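Local coordinates for protein glycosyl hydrolase family 88 (Pedobacter heparinus, PDB 3WIW) that is an unsaturated glucuronyl hydrolase specific for heparin, probably cleaving the terminal unsaturated uronic acid from heparin oligosaccharides, at residues I159-F164 and I173-N178; H209-K212 and S216-V219; Q231-T234 and T239-S242; T234-G237 and A243-R246; P290-D295 and R301-A306. One frame throughout, in Å; residues are numbered along the deposited sequence.

Interaction 1 of 5, residues I159-F164 and I173-N178; sequences IRSWDF and IDNLMN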
# COMPACT_ATOMS: atom_id res chain seq x y z
N ILE A 159 -15.40 -8.67 -1.36
CA ILE A 159 -15.41 -8.15 -0.01
C ILE A 159 -16.04 -6.76 0.00
O ILE A 159 -15.71 -5.91 -0.83
CB ILE A 159 -13.97 -8.04 0.52
CG1 ILE A 159 -13.36 -9.45 0.66
CG2 ILE A 159 -13.93 -7.26 1.85
CD1 ILE A 159 -11.88 -9.44 0.96
N ARG A 160 -16.99 -6.55 0.91
CA ARG A 160 -17.55 -5.23 1.15
C ARG A 160 -16.49 -4.35 1.82
O ARG A 160 -16.00 -4.69 2.90
CB ARG A 160 -18.77 -5.34 2.07
CG ARG A 160 -19.51 -4.02 2.16
CD ARG A 160 -20.71 -4.15 3.02
NE ARG A 160 -21.36 -2.86 3.19
CZ ARG A 160 -22.60 -2.69 3.64
NH1 ARG A 160 -23.35 -3.75 3.94
NH2 ARG A 160 -23.08 -1.46 3.79
N SER A 161 -16.14 -3.22 1.22
CA SER A 161 -15.06 -2.41 1.79
C SER A 161 -15.46 -1.74 3.10
O SER A 161 -14.70 -1.80 4.09
CB SER A 161 -14.58 -1.37 0.78
OG SER A 161 -14.05 -2.02 -0.35
N TRP A 162 -16.64 -1.14 3.14
CA TRP A 162 -17.06 -0.49 4.38
C TRP A 162 -18.55 -0.51 4.55
O TRP A 162 -19.30 -0.82 3.62
CB TRP A 162 -16.53 0.93 4.48
CG TRP A 162 -17.07 1.86 3.43
CD1 TRP A 162 -18.39 2.17 3.18
CD2 TRP A 162 -16.30 2.66 2.51
NE1 TRP A 162 -18.48 3.08 2.16
CE2 TRP A 162 -17.21 3.39 1.73
CE3 TRP A 162 -14.93 2.81 2.27
CZ2 TRP A 162 -16.80 4.28 0.73
CZ3 TRP A 162 -14.52 3.68 1.28
CH2 TRP A 162 -15.45 4.40 0.52
N ASP A 163 -18.97 -0.14 5.75
CA ASP A 163 -20.35 -0.30 6.19
C ASP A 163 -21.10 1.01 6.35
O ASP A 163 -22.32 1.01 6.55
CB ASP A 163 -20.40 -1.05 7.52
CG ASP A 163 -19.94 -2.47 7.38
OD1 ASP A 163 -20.01 -3.01 6.25
OD2 ASP A 163 -19.51 -3.05 8.40
N PHE A 164 -20.38 2.12 6.27
CA PHE A 164 -20.98 3.43 6.46
C PHE A 164 -21.53 3.98 5.15
O PHE A 164 -21.23 3.45 4.07
CB PHE A 164 -19.99 4.42 7.08
CG PHE A 164 -18.75 4.63 6.26
CD1 PHE A 164 -18.74 5.52 5.19
CD2 PHE A 164 -17.59 3.92 6.54
CE1 PHE A 164 -17.59 5.71 4.43
CE2 PHE A 164 -16.44 4.12 5.80
CZ PHE A 164 -16.44 5.01 4.74
N ILE A 173 -11.12 0.34 -4.92
CA ILE A 173 -9.95 -0.24 -5.57
C ILE A 173 -8.88 -0.63 -4.52
O ILE A 173 -8.16 -1.64 -4.69
CB ILE A 173 -9.40 0.72 -6.66
CG1 ILE A 173 -8.42 0.00 -7.57
CG2 ILE A 173 -8.72 1.97 -6.04
CD1 ILE A 173 -9.07 -1.00 -8.54
N ASP A 174 -8.78 0.16 -3.44
CA ASP A 174 -7.79 -0.09 -2.37
C ASP A 174 -7.96 -1.50 -1.77
O ASP A 174 -7.01 -2.07 -1.22
CB ASP A 174 -7.90 0.92 -1.23
CG ASP A 174 -8.28 2.35 -1.66
OD1 ASP A 174 -9.17 2.56 -2.52
OD2 ASP A 174 -7.73 3.28 -1.03
N ASN A 175 -9.17 -2.05 -1.85
CA ASN A 175 -9.50 -3.36 -1.27
C ASN A 175 -8.63 -4.46 -1.92
O ASN A 175 -8.40 -5.50 -1.29
CB ASN A 175 -11.01 -3.62 -1.44
CG ASN A 175 -11.62 -4.62 -0.44
OD1 ASN A 175 -12.78 -4.41 -0.01
ND2 ASN A 175 -10.91 -5.70 -0.09
N LEU A 176 -8.13 -4.25 -3.14
CA LEU A 176 -7.19 -5.23 -3.72
C LEU A 176 -6.00 -5.49 -2.79
O LEU A 176 -5.48 -6.61 -2.72
CB LEU A 176 -6.68 -4.80 -5.10
CG LEU A 176 -7.73 -4.83 -6.21
CD1 LEU A 176 -7.21 -3.99 -7.38
CD2 LEU A 176 -8.03 -6.27 -6.66
N MET A 177 -5.52 -4.45 -2.11
CA MET A 177 -4.32 -4.58 -1.29
C MET A 177 -4.59 -5.51 -0.11
O MET A 177 -3.69 -6.23 0.32
CB MET A 177 -3.87 -3.21 -0.79
CG MET A 177 -3.53 -2.25 -1.93
SD MET A 177 -2.09 -2.75 -2.88
CE MET A 177 -0.82 -2.55 -1.62
N ASN A 178 -5.81 -5.45 0.41
CA ASN A 178 -6.22 -6.26 1.55
C ASN A 178 -6.37 -7.75 1.22
O ASN A 178 -6.49 -8.56 2.11
CB ASN A 178 -7.47 -5.65 2.15
CG ASN A 178 -7.18 -4.36 2.87
OD1 ASN A 178 -6.34 -4.34 3.77
ND2 ASN A 178 -7.83 -3.27 2.46
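At the catalytic end of the (α/α)6 barrel, the loop carrying Ile159 and Ser161 packs on Asn175, in the first turn of helix 175-188. Its neighbour in sequence, Asp174, is the predicted proton donor, which places the contact close to the probable active site. The side chain of Asn175 reaches the loop because CG stands anti to the backbone N (chi1 -156°), which carries the amide between the two loop residues. Ile159 meets it obliquely with a methyl branch, CG2 lying 4.2 Å from Asn175 CG. Ser161 approaches with its hydroxyl, OG being 3.6 Å from Asn175 CG, and that OG is also hydrogen-bonded to the backbone N of Ile172, which fixes it against the neighbouring strand 170-172. Cut back to an alanine, this position is likely to leave a gap between Ile159 and Ser161. His201 of helix 192-208 and His115 also touch the Asn175 side chain. One turn on, Asn178 ND2 bonds Asp116, the predicted nucleophile. Asn175 fills the corner with its stem as well as its amide: CB is 3.6 Å from Ser161 OG.

Interaction 2 of 5, residues H209-K212 and S216-V219; sequences HFRK and SYHV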
# COMPACT_ATOMS: atom_id res chain seq x y z
N HIS A 209 -14.03 -2.74 -12.00
CA HIS A 209 -13.37 -1.51 -11.59
C HIS A 209 -12.58 -0.82 -12.71
O HIS A 209 -12.06 0.27 -12.51
CB HIS A 209 -12.41 -1.75 -10.41
CG HIS A 209 -12.97 -1.33 -9.08
ND1 HIS A 209 -13.68 -2.18 -8.27
CD2 HIS A 209 -12.86 -0.16 -8.41
CE1 HIS A 209 -14.02 -1.54 -7.17
NE2 HIS A 209 -13.54 -0.31 -7.23
N PHE A 210 -12.47 -1.44 -13.88
CA PHE A 210 -11.60 -0.94 -14.94
C PHE A 210 -12.34 -0.47 -16.16
O PHE A 210 -13.27 -1.13 -16.62
CB PHE A 210 -10.52 -1.98 -15.31
CG PHE A 210 -9.55 -2.19 -14.20
CD1 PHE A 210 -9.85 -3.06 -13.13
CD2 PHE A 210 -8.37 -1.45 -14.16
CE1 PHE A 210 -8.97 -3.20 -12.06
CE2 PHE A 210 -7.50 -1.59 -13.09
CZ PHE A 210 -7.79 -2.45 -12.05
N ARG A 211 -11.92 0.70 -16.64
CA ARG A 211 -12.43 1.27 -17.88
C ARG A 211 -11.70 0.63 -19.06
O ARG A 211 -10.73 -0.10 -18.87
CB ARG A 211 -12.21 2.78 -17.89
CG ARG A 211 -12.82 3.46 -16.68
CD ARG A 211 -12.81 4.99 -16.80
NE ARG A 211 -13.21 5.64 -15.55
CZ ARG A 211 -12.39 5.95 -14.55
NH1 ARG A 211 -12.86 6.52 -13.46
NH2 ARG A 211 -11.09 5.70 -14.65
N LYS A 212 -12.15 0.90 -20.29
CA LYS A 212 -11.53 0.27 -21.46
C LYS A 212 -10.05 0.63 -21.62
O LYS A 212 -9.28 -0.16 -22.17
CB LYS A 212 -12.32 0.59 -22.74
CG LYS A 212 -13.70 -0.05 -22.76
CD LYS A 212 -14.28 -0.15 -24.17
CE LYS A 212 -14.53 1.20 -24.81
NZ LYS A 212 -15.32 2.10 -23.92
N SER A 216 -8.69 2.88 -13.62
CA SER A 216 -9.66 2.35 -12.68
C SER A 216 -10.55 3.44 -12.08
O SER A 216 -10.10 4.58 -11.87
CB SER A 216 -8.97 1.56 -11.55
OG SER A 216 -7.95 2.32 -10.91
N TYR A 217 -11.80 3.06 -11.78
CA TYR A 217 -12.68 3.80 -10.87
C TYR A 217 -12.18 3.67 -9.44
O TYR A 217 -11.39 2.76 -9.11
CB TYR A 217 -14.09 3.19 -10.90
CG TYR A 217 -14.82 3.38 -12.21
CD1 TYR A 217 -15.46 4.59 -12.49
CD2 TYR A 217 -14.88 2.37 -13.17
CE1 TYR A 217 -16.12 4.78 -13.67
CE2 TYR A 217 -15.54 2.55 -14.36
CZ TYR A 217 -16.16 3.76 -14.61
OH TYR A 217 -16.82 3.97 -15.78
N HIS A 218 -12.68 4.53 -8.56
CA HIS A 218 -12.39 4.33 -7.15
C HIS A 218 -13.38 3.35 -6.53
O HIS A 218 -12.97 2.33 -5.95
CB HIS A 218 -12.36 5.67 -6.40
CG HIS A 218 -11.72 5.57 -5.05
ND1 HIS A 218 -11.45 6.67 -4.26
CD2 HIS A 218 -11.31 4.49 -4.35
CE1 HIS A 218 -10.89 6.26 -3.13
NE2 HIS A 218 -10.79 4.94 -3.16
N VAL A 219 -14.69 3.64 -6.63
CA VAL A 219 -15.74 2.87 -5.98
C VAL A 219 -16.66 2.25 -7.00
O VAL A 219 -17.18 2.92 -7.89
CB VAL A 219 -16.60 3.78 -5.08
CG1 VAL A 219 -17.63 2.98 -4.27
CG2 VAL A 219 -15.72 4.52 -4.14
O HOH W 1 -15.92 6.61 -16.32
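Three kinds of interaction join His209, Phe210 and Arg211 to Ser216, Tyr217 and His218 across a tight chain reversal. The first is hydrogen bonding. Phe210 and Ser216 form an isolated antiparallel bridge, a non-hydrogen-bonded pair with CA atoms 4.4 Å apart, and beside it Tyr217 N donates to His209 O over 2.9 Å. The imidazole of His209 gives a second bond, NE2 to His218 O at 3.0 Å; the oxygen lies in the ring plane, but the donor stands well above the carbonyl plane. A weak bond runs from Arg211 NH2 to Ser216 O. The second kind involves the aromatic faces. Arg211 crosses the phenol of Tyr217 with CZ 4.1 Å from the ring centroid and 16° off its normal, a cation-pi contact with the guanidinium tilted 53° to the ring. Ser216 CB sits over the Phe210 ring in a CH-pi contact, 4.2 Å from its centroid. Third, a water accepts from Arg211 NE and joins it to Tyr217 OH at 2.8 Å, bridging the guanidinium to the phenol hydroxyl. Arg211 is held further by Ser215 OG and by the carbonyls of Asn240 and Ser242. The reversal links the end of helix 192-208 to strand 219-222, the middle strand of its small antiparallel sheet, while His218 points its ring to Asp174 and Gln236.

Interaction 3 of 5, residues Q231-T234 and T239-S242; sequences QRET and TNES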
# COMPACT_ATOMS: atom_id res chain seq x y z
N GLN A 231 -23.47 1.44 -9.33
CA GLN A 231 -22.83 2.74 -9.55
C GLN A 231 -21.34 2.57 -9.72
O GLN A 231 -20.74 1.64 -9.18
CB GLN A 231 -23.11 3.71 -8.39
CG GLN A 231 -24.58 3.95 -8.04
CD GLN A 231 -25.32 4.77 -9.08
OE1 GLN A 231 -24.71 5.39 -9.95
NE2 GLN A 231 -26.65 4.78 -8.98
N ARG A 232 -20.74 3.51 -10.46
CA ARG A 232 -19.29 3.56 -10.68
C ARG A 232 -18.89 5.01 -10.41
O ARG A 232 -19.28 5.92 -11.13
CB ARG A 232 -18.92 3.16 -12.12
CG ARG A 232 -19.50 1.85 -12.61
CD ARG A 232 -19.28 1.65 -14.10
NE ARG A 232 -19.80 0.36 -14.53
CZ ARG A 232 -21.07 0.13 -14.81
NH1 ARG A 232 -21.46 -1.08 -15.18
NH2 ARG A 232 -21.95 1.12 -14.71
N GLU A 233 -18.11 5.23 -9.37
CA GLU A 233 -17.88 6.60 -8.93
C GLU A 233 -16.57 6.79 -8.19
O GLU A 233 -15.91 5.83 -7.80
CB GLU A 233 -19.04 7.05 -8.05
CG GLU A 233 -19.12 6.28 -6.74
CD GLU A 233 -20.37 6.61 -5.94
OE1 GLU A 233 -20.28 6.61 -4.69
OE2 GLU A 233 -21.43 6.84 -6.56
N THR A 234 -16.15 8.04 -8.05
CA THR A 234 -14.94 8.32 -7.30
C THR A 234 -15.24 8.47 -5.81
O THR A 234 -16.39 8.64 -5.38
CB THR A 234 -14.19 9.56 -7.82
OG1 THR A 234 -12.87 9.52 -7.29
CG2 THR A 234 -14.89 10.87 -7.41
N THR A 239 -12.88 13.19 -10.28
CA THR A 239 -14.27 13.00 -10.74
C THR A 239 -14.57 11.51 -10.85
O THR A 239 -13.65 10.68 -10.82
CB THR A 239 -14.53 13.57 -12.15
OG1 THR A 239 -13.90 12.73 -13.13
CG2 THR A 239 -14.04 15.02 -12.33
N ASN A 240 -15.83 11.17 -11.05
CA ASN A 240 -16.19 9.77 -11.29
C ASN A 240 -15.42 9.12 -12.44
O ASN A 240 -15.17 7.90 -12.42
CB ASN A 240 -17.70 9.62 -11.54
CG ASN A 240 -18.53 9.91 -10.30
OD1 ASN A 240 -18.03 9.86 -9.17
ND2 ASN A 240 -19.79 10.24 -10.51
N GLU A 241 -15.07 9.93 -13.43
CA GLU A 241 -14.40 9.46 -14.65
C GLU A 241 -12.89 9.44 -14.56
O GLU A 241 -12.22 8.97 -15.48
CB GLU A 241 -14.76 10.37 -15.83
CG GLU A 241 -16.22 10.34 -16.27
CD GLU A 241 -17.17 11.07 -15.32
OE1 GLU A 241 -16.82 12.17 -14.83
OE2 GLU A 241 -18.26 10.51 -15.06
N SER A 242 -12.34 9.96 -13.46
CA SER A 242 -10.91 10.24 -13.40
C SER A 242 -10.05 9.06 -12.95
O SER A 242 -10.55 8.00 -12.51
CB SER A 242 -10.64 11.45 -12.51
OG SER A 242 -10.65 11.10 -11.12
O HOH W 2 -11.45 8.84 -9.51
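Thr234 OG1 is gripped by two groups: the backbone N of Gly237, and a water 2.7 Å away that connects it to the opposite segment by donating to Ser242 OG at 2.9 Å. The direct link between the segments is the bond from Thr234 N to Asn240 OD1, 2.8 Å long and nearly straight at 164°, with the donor tilted 29° from the plane of the amide carbonyl. Asn240 holds CG beside its own backbone N (chi1 -68°), which turns the amide back over the strand end. Its OD1 also lies 3.2 Å from Glu233 CB, so the amide oxygen rests against the strand end as well as accepting the N-H of Thr234, just past the strand. Thr234 meets Thr239 through its branched carbons: CB is 3.2 Å from Thr239 O, and CG2 packs against the carbonyl carbon of Thr239. The partner segment is a type I beta turn closed by Ser242 N to Thr239 O, and it is braced from inside by a second, almost linear bond, Thr239 N to Ser242 OG at 3.2 Å. That hydroxyl also meets Asp293 OD2, so it links the turn to the loop beyond helix 265-279. The predicted substrate residue Thr234 follows directly on strand 229-233, an outer strand of the small antiparallel sheet beside 219-222, and the turn leads on toward helix 245-262.

Interaction 4 of 5, residues T234-G237 and A243-R246; sequences THQG and AWAR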
# COMPACT_ATOMS: atom_id res chain seq x y z
N THR A 234 -16.15 8.04 -8.05
CA THR A 234 -14.94 8.32 -7.30
C THR A 234 -15.24 8.47 -5.81
O THR A 234 -16.39 8.64 -5.38
CB THR A 234 -14.19 9.56 -7.82
OG1 THR A 234 -12.87 9.52 -7.29
CG2 THR A 234 -14.89 10.87 -7.41
N HIS A 235 -14.19 8.43 -5.01
CA HIS A 235 -14.27 8.88 -3.63
C HIS A 235 -13.15 9.88 -3.38
O HIS A 235 -13.41 10.99 -2.93
CB HIS A 235 -14.26 7.71 -2.65
CG HIS A 235 -14.45 8.12 -1.24
ND1 HIS A 235 -15.65 8.61 -0.77
CD2 HIS A 235 -13.61 8.09 -0.18
CE1 HIS A 235 -15.54 8.88 0.52
NE2 HIS A 235 -14.30 8.58 0.90
N GLN A 236 -11.91 9.52 -3.70
CA GLN A 236 -10.78 10.41 -3.44
C GLN A 236 -10.10 10.99 -4.69
O GLN A 236 -9.09 11.71 -4.57
CB GLN A 236 -9.79 9.76 -2.47
CG GLN A 236 -10.40 9.72 -1.06
CD GLN A 236 -9.66 8.91 -0.05
OE1 GLN A 236 -9.05 7.92 -0.38
NE2 GLN A 236 -9.74 9.32 1.21
N GLY A 237 -10.66 10.73 -5.86
CA GLY A 237 -10.16 11.32 -7.09
C GLY A 237 -10.88 12.59 -7.50
O GLY A 237 -11.78 13.08 -6.83
N ALA A 243 -8.74 9.28 -13.02
CA ALA A 243 -7.73 8.29 -12.66
C ALA A 243 -6.97 8.79 -11.43
O ALA A 243 -5.88 9.38 -11.52
CB ALA A 243 -6.79 8.00 -13.84
N TRP A 244 -7.58 8.58 -10.27
CA TRP A 244 -6.96 8.93 -9.00
C TRP A 244 -5.63 8.20 -8.89
O TRP A 244 -5.60 6.98 -9.07
CB TRP A 244 -7.94 8.55 -7.87
CG TRP A 244 -7.38 8.64 -6.49
CD1 TRP A 244 -6.71 9.68 -5.92
CD2 TRP A 244 -7.45 7.61 -5.48
NE1 TRP A 244 -6.38 9.37 -4.61
CE2 TRP A 244 -6.81 8.10 -4.33
CE3 TRP A 244 -8.03 6.32 -5.44
CZ2 TRP A 244 -6.71 7.35 -3.15
CZ3 TRP A 244 -7.89 5.56 -4.29
CH2 TRP A 244 -7.24 6.08 -3.16
N ALA A 245 -4.51 8.89 -8.65
CA ALA A 245 -3.20 8.25 -8.86
C ALA A 245 -2.94 7.10 -7.89
O ALA A 245 -2.48 6.02 -8.32
CB ALA A 245 -2.07 9.27 -8.81
N ARG A 246 -3.20 7.30 -6.60
CA ARG A 246 -2.96 6.22 -5.66
C ARG A 246 -3.87 5.02 -5.96
O ARG A 246 -3.46 3.88 -5.82
CB ARG A 246 -3.03 6.69 -4.20
CG ARG A 246 -2.66 5.58 -3.22
CD ARG A 246 -2.39 6.11 -1.82
NE ARG A 246 -3.55 6.74 -1.17
CZ ARG A 246 -3.71 8.06 -1.04
NH1 ARG A 246 -2.85 8.92 -1.56
NH2 ARG A 246 -4.79 8.53 -0.41
O HOH W 3 -6.97 7.14 1.26
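A broad indole face used as a platform for backbone is the striking feature here: Trp244 lies beneath the peptide between Gln236 and Gly237, with the carbonyl oxygen of Gln236 3.4 Å from Trp244 CD1. Gly237 comes so close, its CA 3.6 Å from Trp244 CB, that a beta carbon on this glycine would clash with Trp244 CB. Gln236 runs alongside the ring, pointing the same way. Its CB makes a CH-pi contact 4.2 Å from the centroid of the five-membered ring, and its amide plane is turned 57° from the indole. The opposite face is covered by Arg246 CB, and the guanidinium bends round so that NH2 reaches the indole edge. A water joins the two polar ends, donating to Gln236 OE1 at 2.8 Å and accepting from Arg246 NH2 at 3.1 Å. Without the indole, as with an alanine here, Gln236 and Gly237 would probably lose their floor and His218 its stacking partner. The loop itself holds an ST motif. Arg246 is also held by Val361 O and Asp305. With Trp244 at the N-cap of helix 245-262 and stacked with His218, this arrangement probably forms part of the substrate pocket, for which Thr234 and Arg246 are predicted binding residues.

Interaction 5 of 5, residues P290-D295 and R301-A306; sequences PLWDFD and RSPRDA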
# COMPACT_ATOMS: atom_id res chain seq x y z
N PRO A 290 3.74 10.72 -9.69
CA PRO A 290 2.47 11.13 -10.32
C PRO A 290 1.82 12.38 -9.73
O PRO A 290 1.97 12.68 -8.55
CB PRO A 290 1.54 9.92 -10.07
CG PRO A 290 2.49 8.76 -9.93
CD PRO A 290 3.68 9.33 -9.20
N LEU A 291 1.09 13.11 -10.57
CA LEU A 291 0.10 14.06 -10.06
C LEU A 291 -0.90 13.31 -9.18
O LEU A 291 -1.13 12.13 -9.36
CB LEU A 291 -0.63 14.68 -11.23
CG LEU A 291 0.26 15.22 -12.37
CD1 LEU A 291 -0.64 15.80 -13.49
CD2 LEU A 291 1.30 16.22 -11.85
N TRP A 292 -1.54 14.01 -8.26
CA TRP A 292 -2.42 13.29 -7.34
C TRP A 292 -3.58 12.60 -8.08
O TRP A 292 -4.10 11.57 -7.63
CB TRP A 292 -2.92 14.23 -6.24
CG TRP A 292 -3.90 15.23 -6.76
CD1 TRP A 292 -3.60 16.42 -7.40
CD2 TRP A 292 -5.32 15.14 -6.75
NE1 TRP A 292 -4.77 17.04 -7.80
CE2 TRP A 292 -5.84 16.27 -7.41
CE3 TRP A 292 -6.21 14.17 -6.26
CZ2 TRP A 292 -7.23 16.49 -7.55
CZ3 TRP A 292 -7.59 14.39 -6.40
CH2 TRP A 292 -8.07 15.53 -7.05
N ASP A 293 -3.99 13.16 -9.22
CA ASP A 293 -4.95 12.54 -10.11
C ASP A 293 -4.43 12.79 -11.52
O ASP A 293 -4.04 13.92 -11.87
CB ASP A 293 -6.36 13.13 -9.91
CG ASP A 293 -7.44 12.39 -10.70
OD1 ASP A 293 -7.39 12.38 -11.96
OD2 ASP A 293 -8.37 11.82 -10.07
N PHE A 294 -4.40 11.74 -12.35
CA PHE A 294 -3.82 11.85 -13.68
C PHE A 294 -4.59 12.78 -14.62
O PHE A 294 -4.05 13.20 -15.64
CB PHE A 294 -3.73 10.47 -14.36
CG PHE A 294 -2.59 9.60 -13.87
CD1 PHE A 294 -2.67 8.85 -12.70
CD2 PHE A 294 -1.42 9.50 -14.62
CE1 PHE A 294 -1.61 8.05 -12.29
CE2 PHE A 294 -0.35 8.70 -14.20
CZ PHE A 294 -0.45 7.98 -13.03
N ASP A 295 -5.84 13.12 -14.26
CA ASP A 295 -6.70 13.86 -15.18
C ASP A 295 -6.85 15.34 -14.90
O ASP A 295 -7.64 16.03 -15.55
CB ASP A 295 -8.06 13.16 -15.32
CG ASP A 295 -7.92 11.79 -15.94
OD1 ASP A 295 -7.02 11.58 -16.77
OD2 ASP A 295 -8.67 10.90 -15.57
N ARG A 301 1.54 22.52 -12.09
CA ARG A 301 1.45 22.97 -10.70
C ARG A 301 0.63 22.07 -9.79
O ARG A 301 0.52 22.33 -8.59
CB ARG A 301 0.89 24.39 -10.64
CG ARG A 301 1.87 25.44 -11.17
CD ARG A 301 1.36 26.86 -10.97
NE ARG A 301 1.04 27.14 -9.56
CZ ARG A 301 0.33 28.19 -9.16
NH1 ARG A 301 0.09 28.40 -7.87
NH2 ARG A 301 -0.13 29.05 -10.06
N SER A 302 0.05 21.00 -10.32
CA SER A 302 -0.75 20.10 -9.51
C SER A 302 0.12 19.41 -8.44
O SER A 302 1.24 18.97 -8.73
CB SER A 302 -1.36 19.06 -10.44
OG SER A 302 -1.99 18.06 -9.69
N PRO A 303 -0.39 19.31 -7.19
CA PRO A 303 0.36 18.56 -6.17
C PRO A 303 0.68 17.13 -6.61
O PRO A 303 -0.18 16.43 -7.18
CB PRO A 303 -0.59 18.54 -4.98
CG PRO A 303 -1.41 19.77 -5.17
CD PRO A 303 -1.61 19.91 -6.65
N ARG A 304 1.91 16.70 -6.34
CA ARG A 304 2.33 15.30 -6.58
C ARG A 304 1.94 14.41 -5.41
O ARG A 304 1.68 14.89 -4.30
CB ARG A 304 3.85 15.23 -6.73
CG ARG A 304 4.39 16.21 -7.76
CD ARG A 304 3.73 16.02 -9.14
NE ARG A 304 4.50 16.76 -10.13
CZ ARG A 304 5.66 16.34 -10.65
NH1 ARG A 304 6.36 17.14 -11.47
NH2 ARG A 304 6.15 15.15 -10.32
N ASP A 305 1.91 13.11 -5.66
CA ASP A 305 1.59 12.19 -4.57
C ASP A 305 2.68 11.13 -4.48
O ASP A 305 2.66 10.09 -5.21
CB ASP A 305 0.21 11.55 -4.80
CG ASP A 305 -0.18 10.60 -3.68
OD1 ASP A 305 0.40 10.71 -2.57
OD2 ASP A 305 -1.08 9.75 -3.90
N ALA A 306 3.63 11.37 -3.58
CA ALA A 306 4.74 10.44 -3.39
C ALA A 306 4.25 9.04 -3.02
O ALA A 306 4.87 8.06 -3.43
CB ALA A 306 5.70 10.95 -2.33
O HOH W 4 -3.21 10.02 -5.45
O HOH W 5 -4.41 19.58 -9.27
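This is a buried pairing of two extended loop segments, Pro290 to Trp292 against Ser302 to Asp305, in the long connection between helices 265-279 and 306-322. Two backbone bonds hold it: Asp305 N to Pro290 O at 2.9 Å, and Trp292 N to Pro303 O at 3.0 Å. They flank Leu291 and Arg304, whose CA atoms are 4.3 Å apart, making an isolated antiparallel bridge with a non-hydrogen-bonded pair. On one side of it Leu291 CD2 packs 3.6 Å from Arg304 CD, the aliphatic part of an arginine whose NH2 makes a salt bridge with Asp287. Trp292 holds CG between its backbone N and carbonyl carbon (chi1 71°), which brings the indole edge to the second segment: CD1 is 3.2 Å from Ser302 OG and packs against Pro303 CD. A water accepts from Trp292 NE1 at 3.0 Å and bonds Ser302 OG. The pairing ends at an N-cap, since Asp305 stands just before helix 306-322 and its side chain caps a backbone N of that helix. Its OD1 meets Ser307 OG and Val361 N, while OD2 faces Arg246, a predicted substrate residue. A second water donates both to Asp305 OD2, at 2.6 Å, and to Trp292 O.

Overall arrangement
The five contacts follow the chain in order, except that interactions 3 and 4 share Thr234 and interleave along the chain. Interactions 2, 3 and 4 have centres 8 to 10 Å apart, around the small antiparallel sheet 170-172, 219-222, 229-233 and the start of helix 245-262. Interaction 1 touches 2 and 4 through Ile173, Asp174 and Trp162, and stays about 10 Å (nearest atoms) from interaction 5. Interaction 5 adjoins 4 by backbone bonds of Ala243 and Ala245, and 3 through Ser242 and Asp293. Together they line one end of the (α/α)6 barrel, connecting the predicted proton donor Asp174 with the predicted substrate residues Thr234 and Arg246.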